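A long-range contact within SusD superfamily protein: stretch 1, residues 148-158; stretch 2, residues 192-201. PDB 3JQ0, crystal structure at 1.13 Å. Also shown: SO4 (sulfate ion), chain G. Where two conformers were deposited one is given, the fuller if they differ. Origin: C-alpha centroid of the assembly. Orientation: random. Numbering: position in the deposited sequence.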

ATOM      1  N   PRO A 148      -6.619  23.339  -9.330  1.00 11.60           N
ATOM      2  CA  PRO A 148      -5.181  23.151  -9.172  1.00 11.55           C
ATOM      3  C   PRO A 148      -4.866  22.240  -7.986  1.00 10.36           C
ATOM      4  O   PRO A 148      -5.588  22.252  -6.961  1.00 10.87           O
ATOM      5  CB  PRO A 148      -4.631  24.575  -8.947  1.00 12.93           C
ATOM      6  CG  PRO A 148      -5.675  25.439  -9.282  1.00 16.36           C
ATOM      7  CD  PRO A 148      -6.995  24.762  -9.258  1.00 12.30           C
ATOM      8  N   ALA A 149      -3.752  21.509  -8.105  1.00 10.41           N
ATOM      9  CA  ALA A 149      -3.281  20.610  -7.040  1.00 10.55           C
ATOM     10  C   ALA A 149      -3.293  21.296  -5.653  1.00 10.24           C
ATOM     11  O   ALA A 149      -3.654  20.673  -4.648  1.00 10.45           O
ATOM     12  CB  ALA A 149      -1.883  20.062  -7.369  1.00 12.29           C
ATOM     13  N   THR A 150      -2.879  22.566  -5.591  1.00 11.87           N
ATOM     14  CA  THR A 150      -2.930  23.292  -4.307  1.00 13.91           C
ATOM     15  C   THR A 150      -4.331  23.340  -3.695  1.00 12.60           C
ATOM     16  O   THR A 150      -4.491  23.175  -2.478  1.00 12.06           O
ATOM     17  CB  THR A 150      -2.368  24.713  -4.455  1.00 16.51           C
ATOM     18  OG1 THR A 150      -3.091  25.406  -5.456  1.00 19.71           O
ATOM     19  CG2 THR A 150      -0.897  24.669  -4.722  1.00 19.87           C
ATOM     20  N   GLU A 151      -5.330  23.595  -4.520  1.00 12.03           N
ATOM     21  CA  GLU A 151      -6.695  23.634  -4.056  1.00 12.13           C
ATOM     22  C   GLU A 151      -7.207  22.249  -3.734  1.00 10.05           C
ATOM     23  O   GLU A 151      -7.995  22.088  -2.794  1.00 10.70           O
ATOM     24  CB  GLU A 151      -7.614  24.317  -5.063  1.00 13.40           C
ATOM     25  CG  GLU A 151      -7.310  25.782  -5.215  1.00 17.26           C
ATOM     26  CD  GLU A 151      -8.209  26.483  -6.211  1.00 22.04           C
ATOM     27  OE1 GLU A 151      -9.280  25.947  -6.551  1.00 22.51           O
ATOM     28  OE2 GLU A 151      -7.790  27.588  -6.639  1.00 28.75           O
ATOM     29  N   VAL A 152      -6.767  21.221  -4.481  1.00  9.43           N
ATOM     30  CA  VAL A 152      -7.083  19.847  -4.108  1.00  9.00           C
ATOM     31  C   VAL A 152      -6.570  19.529  -2.710  1.00  9.05           C
ATOM     32  O   VAL A 152      -7.282  18.990  -1.861  1.00  9.37           O
ATOM     33  CB  VAL A 152      -6.564  18.840  -5.174  1.00  8.99           C
ATOM     34  CG1 VAL A 152      -6.876  17.396  -4.729  1.00 10.18           C
ATOM     35  CG2 VAL A 152      -7.144  19.152  -6.586  1.00 10.27           C
HETATM   36  N   MSE A 153      -5.314  19.877  -2.437  1.00  8.52           N
HETATM   37  CA  MSE A 153      -4.749  19.661  -1.114  1.00  8.82           C
HETATM   38  C   MSE A 153      -5.453  20.447  -0.039  1.00  8.65           C
HETATM   39  O   MSE A 153      -5.673  19.943   1.057  1.00  9.00           O
HETATM   40  CB  MSE A 153      -3.221  19.927  -1.102  1.00  8.90           C
HETATM   41  CG  MSE A 153      -2.618  19.759   0.281  1.00  9.14           C
HETATM   42 SE   MSE A 153      -2.870  17.973   1.024  1.00  9.39          SE
HETATM   43  CE  MSE A 153      -1.269  17.131   0.307  1.00  9.74           C
ATOM     44  N   GLU A 154      -5.846  21.688  -0.325  1.00  9.27           N
ATOM     45  CA  GLU A 154      -6.628  22.446   0.657  0.51  9.84           C
ATOM     46  C   GLU A 154      -7.942  21.731   1.013  1.00  9.44           C
ATOM     47  O   GLU A 154      -8.335  21.695   2.170  1.00  9.40           O
ATOM     48  CB  GLU A 154      -6.958  23.878   0.158  0.51 11.61           C
ATOM     49  CG  GLU A 154      -5.793  24.896  -0.004  0.51 13.15           C
ATOM     50  CD  GLU A 154      -6.150  26.065  -1.000  0.51 19.75           C
ATOM     51  OE1 GLU A 154      -7.348  26.337  -1.249  0.51 23.48           O
ATOM     52  OE2 GLU A 154      -5.240  26.714  -1.541  0.51 26.42           O
ATOM     53  N   GLN A 155      -8.609  21.133   0.014  1.00  9.31           N
ATOM     54  CA  GLN A 155      -9.832  20.392   0.276  1.00  9.38           C
ATOM     55  C   GLN A 155      -9.549  19.123   1.094  1.00  8.94           C
ATOM     56  O   GLN A 155     -10.311  18.806   2.029  1.00  9.51           O
ATOM     57  CB  GLN A 155     -10.536  20.049  -1.038  1.00  9.76           C
ATOM     58  CG  GLN A 155     -11.842  19.288  -0.799  1.00 11.40           C
ATOM     59  CD  GLN A 155     -12.887  20.095  -0.067  1.00 12.03           C
ATOM     60  OE1 GLN A 155     -12.998  21.300  -0.288  1.00 13.95           O
ATOM     61  NE2 GLN A 155     -13.646  19.445   0.829  1.00 12.99           N
ATOM     62  N   ILE A 156      -8.478  18.416   0.773  1.00  8.53           N
ATOM     63  CA  ILE A 156      -8.082  17.260   1.541  1.00  9.12           C
ATOM     64  C   ILE A 156      -7.911  17.668   3.020  1.00  8.31           C
ATOM     65  O   ILE A 156      -8.399  16.974   3.930  1.00  8.71           O
ATOM     66  CB  ILE A 156      -6.795  16.612   0.954  1.00  8.89           C
ATOM     67  CG1 ILE A 156      -7.093  15.945  -0.371  1.00  8.73           C
ATOM     68  CG2 ILE A 156      -6.114  15.665   1.939  1.00  9.06           C
ATOM     69  CD1 ILE A 156      -5.862  15.668  -1.216  1.00  8.98           C
ATOM     70  N   LYS A 157      -7.187  18.759   3.249  1.00  8.92           N
ATOM     71  CA  LYS A 157      -6.948  19.232   4.609  1.00  8.55           C
ATOM     72  C   LYS A 157      -8.246  19.638   5.319  1.00  8.90           C
ATOM     73  O   LYS A 157      -8.412  19.410   6.512  1.00  9.38           O
ATOM     74  CB  LYS A 157      -5.924  20.342   4.630  1.00  9.18           C
ATOM     75  CG  LYS A 157      -4.538  19.843   4.332  1.00  9.38           C
ATOM     76  CD  LYS A 157      -3.529  20.954   4.202  1.00 10.24           C
ATOM     77  CE  LYS A 157      -2.120  20.408   4.003  1.00 11.72           C
ATOM     78  NZ  LYS A 157      -1.186  21.560   3.768  1.00 14.46           N
ATOM     79  N   LYS A 158      -9.177  20.251   4.581  1.00  9.34           N
ATOM     80  CA  LYS A 158     -10.454  20.624   5.149  0.52  9.22           C
ATOM     81  C   LYS A 158     -11.256  19.399   5.575  1.00  8.97           C
ATOM     82  O   LYS A 158     -11.873  19.377   6.632  1.00  9.76           O
ATOM     83  CB  LYS A 158     -11.209  21.477   4.120  0.52  9.36           C
ATOM     84  CG  LYS A 158     -12.537  22.077   4.598  0.52 10.41           C
ATOM     85  CD  LYS A 158     -13.219  22.852   3.486  0.52 12.56           C
ATOM     86  CE  LYS A 158     -14.588  23.365   3.932  0.52 15.32           C
ATOM     87  NZ  LYS A 158     -15.446  23.879   2.846  0.52 19.51           N
ATOM     88  N   ALA A 192      -0.628  13.394   4.409  1.00  6.75           N
ATOM     89  CA  ALA A 192      -0.973  14.589   3.647  1.00  7.50           C
ATOM     90  C   ALA A 192      -0.073  15.765   4.015  1.00  6.88           C
ATOM     91  O   ALA A 192       0.383  16.509   3.127  1.00  7.22           O
ATOM     92  CB  ALA A 192      -2.438  14.975   3.882  1.00  7.87           C
ATOM     93  N   TYR A 193       0.236  15.936   5.312  1.00  6.97           N
ATOM     94  CA  TYR A 193       1.102  17.029   5.715  1.00  7.14           C
ATOM     95  C   TYR A 193       2.564  16.726   5.391  1.00  6.76           C
ATOM     96  O   TYR A 193       3.325  17.674   5.130  1.00  7.19           O
ATOM     97  CB  TYR A 193       0.834  17.443   7.170  1.00  7.06           C
ATOM     98  CG  TYR A 193      -0.408  18.245   7.318  1.00  7.23           C
ATOM     99  CD1 TYR A 193      -1.667  17.670   7.443  1.00  8.03           C
ATOM    100  CD2 TYR A 193      -0.347  19.639   7.370  1.00  8.36           C
ATOM    101  CE1 TYR A 193      -2.799  18.444   7.568  1.00  7.89           C
ATOM    102  CE2 TYR A 193      -1.481  20.416   7.512  1.00  8.61           C
ATOM    103  CZ  TYR A 193      -2.718  19.811   7.604  1.00  8.32           C
ATOM    104  OH  TYR A 193      -3.867  20.571   7.749  1.00  9.23           O
ATOM    105  N   LEU A 194       3.004  15.461   5.386  1.00  7.43           N
ATOM    106  CA  LEU A 194       4.321  15.189   4.816  1.00  6.59           C
ATOM    107  C   LEU A 194       4.391  15.609   3.353  1.00  7.28           C
ATOM    108  O   LEU A 194       5.372  16.237   2.915  1.00  7.30           O
ATOM    109  CB  LEU A 194       4.678  13.693   4.924  1.00  7.75           C
ATOM    110  CG  LEU A 194       5.150  13.151   6.252  1.00  8.32           C
ATOM    111  CD1 LEU A 194       5.433  11.643   6.125  1.00  8.94           C
ATOM    112  CD2 LEU A 194       6.410  13.876   6.734  1.00 12.31           C
ATOM    113  N   TRP A 195       3.348  15.291   2.589  1.00  6.81           N
ATOM    114  CA  TRP A 195       3.322  15.575   1.182  1.00  6.93           C
ATOM    115  C   TRP A 195       3.314  17.094   0.945  1.00  7.43           C
ATOM    116  O   TRP A 195       4.106  17.644   0.168  1.00  7.57           O
ATOM    117  CB  TRP A 195       2.095  14.961   0.506  1.00  6.91           C
ATOM    118  CG  TRP A 195       2.094  15.119  -0.973  1.00  6.83           C
ATOM    119  CD1 TRP A 195       1.628  16.185  -1.679  1.00  7.73           C
ATOM    120  CD2 TRP A 195       2.643  14.219  -1.936  1.00  7.66           C
ATOM    121  NE1 TRP A 195       1.851  16.003  -3.013  1.00  8.29           N
ATOM    122  CE2 TRP A 195       2.459  14.794  -3.196  1.00  7.98           C
ATOM    123  CE3 TRP A 195       3.261  12.960  -1.849  1.00  8.26           C
ATOM    124  CZ2 TRP A 195       2.876  14.175  -4.379  1.00  8.83           C
ATOM    125  CZ3 TRP A 195       3.687  12.365  -3.003  1.00  8.84           C
ATOM    126  CH2 TRP A 195       3.463  12.961  -4.256  1.00  9.56           C
ATOM    127  N   SER A 196       2.449  17.817   1.650  1.00  7.30           N
ATOM    128  CA  SER A 196       2.503  19.268   1.430  0.70  7.87           C
ATOM    129  C   SER A 196       3.808  19.859   1.933  1.00  7.29           C
ATOM    130  O   SER A 196       4.343  20.766   1.294  1.00  7.92           O
ATOM    131  CB  SER A 196       1.330  20.001   2.028  0.70  8.25           C
ATOM    132  OG  SER A 196       1.269  19.887   3.433  0.70  8.11           O
ATOM    133  N   GLY A 197       4.370  19.321   3.019  1.00  6.67           N
ATOM    134  CA  GLY A 197       5.629  19.833   3.540  1.00  7.05           C
ATOM    135  C   GLY A 197       6.785  19.674   2.537  1.00  7.37           C
ATOM    136  O   GLY A 197       7.594  20.583   2.371  1.00  8.22           O
ATOM    137  N   ARG A 198       6.867  18.498   1.900  1.00  7.37           N
ATOM    138  CA  ARG A 198       8.001  18.143   1.064  1.00  7.08           C
ATOM    139  C   ARG A 198       7.781  18.424  -0.408  1.00  7.34           C
ATOM    140  O   ARG A 198       8.742  18.807  -1.097  1.00  8.40           O
ATOM    141  CB  ARG A 198       8.334  16.673   1.316  1.00  7.59           C
ATOM    142  CG  ARG A 198       9.505  16.097   0.528  1.00  9.16           C
ATOM    143  CD  ARG A 198      10.847  16.679   0.984  1.00  8.56           C
ATOM    144  NE  ARG A 198      11.901  15.983   0.256  1.00  8.90           N
ATOM    145  CZ  ARG A 198      13.147  15.820   0.660  1.00  8.67           C
ATOM    146  NH1 ARG A 198      13.557  16.328   1.812  1.00  8.94           N
ATOM    147  NH2 ARG A 198      13.946  15.101  -0.074  1.00  9.43           N
ATOM    148  N   GLN A 199       6.563  18.224  -0.881  1.00  7.83           N
ATOM    149  CA  GLN A 199       6.231  18.419  -2.279  1.00  7.80           C
ATOM    150  C   GLN A 199       5.604  19.753  -2.621  1.00  8.73           C
ATOM    151  O   GLN A 199       5.522  20.090  -3.785  1.00  9.97           O
ATOM    152  CB  GLN A 199       5.323  17.291  -2.818  1.00  7.99           C
ATOM    153  CG  GLN A 199       6.055  15.959  -3.003  1.00  7.72           C
ATOM    154  CD  GLN A 199       7.157  16.135  -4.027  1.00  8.16           C
ATOM    155  OE1 GLN A 199       6.877  16.634  -5.120  1.00  8.72           O
ATOM    156  NE2 GLN A 199       8.404  15.833  -3.672  1.00  8.92           N
HETATM  157  N   MSE A 200       5.097  20.496  -1.636  1.00  8.56           N
HETATM  158  CA  MSE A 200       4.388  21.744  -1.891  0.50  9.10           C
HETATM  159  C   MSE A 200       4.899  22.883  -1.017  1.00  9.39           C
HETATM  160  O   MSE A 200       4.149  23.809  -0.675  1.00 10.90           O
HETATM  161  CB  MSE A 200       2.878  21.548  -1.734  0.50  9.47           C
HETATM  162  CG  MSE A 200       2.308  20.478  -2.645  0.50 12.80           C
HETATM  163 SE   MSE A 200       0.482  19.916  -2.207  0.50 14.25          SE
HETATM  164  CE  MSE A 200      -0.234  19.845  -3.946  0.50 14.25           C
ATOM    165  N   ASN A 201       6.187  22.835  -0.679  1.00  8.71           N
ATOM    166  CA  ASN A 201       6.878  23.944  -0.011  1.00  9.79           C
ATOM    167  C   ASN A 201       6.374  24.220   1.396  1.00 10.12           C
ATOM    168  O   ASN A 201       6.653  25.296   1.957  1.00 13.06           O
ATOM    169  CB  ASN A 201       6.853  25.254  -0.841  1.00 10.69           C
ATOM    170  CG  ASN A 201       7.521  25.106  -2.176  1.00  9.44           C
ATOM    171  OD1 ASN A 201       8.801  25.189  -2.293  1.00 12.08           O
ATOM    172  ND2 ASN A 201       6.769  24.886  -3.178  1.00  9.43           N
TER
HETATM  173  S   SO4 G   6      11.253  17.594  -6.149  0.75  9.29           S
HETATM  174  O1  SO4 G   6      10.982  16.639  -7.263  0.75 13.78           O
HETATM  175  O2  SO4 G   6      11.632  18.911  -6.616  0.75 14.53           O
HETATM  176  O3  SO4 G   6      10.066  17.620  -5.372  0.75 13.10           O
HETATM  177  O4  SO4 G   6      12.253  17.045  -5.237  0.75 14.13           O
HETATM  178  O   HOH W   1      -6.071  19.132   8.110  1.00 10.68           O

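Two helices, 149-158 and 192-199, pack in a nearly antiparallel arrangement, with 151° between their N-to-C directions. Their axes come no closer than 11.1 Å, so side chains fill the gap. The register pairs Thr150 with Met200, Met153 with Ser196 and Lys157 with Ala192.

Pro148 occupies the N-cap position and makes no contact across the pair. Pro148 O accepts the backbone bond from Val152 N at 2.9 Å. Ala149 points toward the other stretch, and Ala149 CB lies 3.8 Å from Met200 CE. This is a small apolar contact at the point where stretch 2 leaves its helix. Thr150 points sideways; its closest approach is backbone, Thr150 N to Met200 CE at 4.1 Å.

Met153, a selenomethionine, points toward stretch 2 and is buried. Met153 CB lies 3.9 Å from SE of Met200, also a selenomethionine. Met153 SE lies 4.2 Å from Ala192 CB. The terminal methyl reaches furthest: Met153 CE sits 3.6 Å from Trp195 CD1, oblique to the ring, and 3.3 Å from Ala192 O. Ala192 O is already engaged within its helix, accepting from Ser196 N at 2.9 Å. Ile156 adds a further apolar contact, Ile156 CG2 to Ala192 CB at 4.2 Å.

Lys157 supplies the polar part. Its chain is extended beyond chi1, with chi2 to chi4 all t, and passes over one face of the Tyr193 ring. Lys157 CE lies 3.8 Å from the Tyr193 ring centroid, over the face, in a CH-pi contact. The charged Lys157 NZ is off-centre, 4.5 Å from the Tyr193 ring centroid, in a cation-pi interaction. Lys157 NZ also donates a hydrogen bond to Ser196 OG at 3.0 Å. A water bridges Lys157 and Tyr193, donating to Lys157 O at 2.8 Å and hydrogen-bonding Tyr193 OH at 2.7 Å. Lys158 points away.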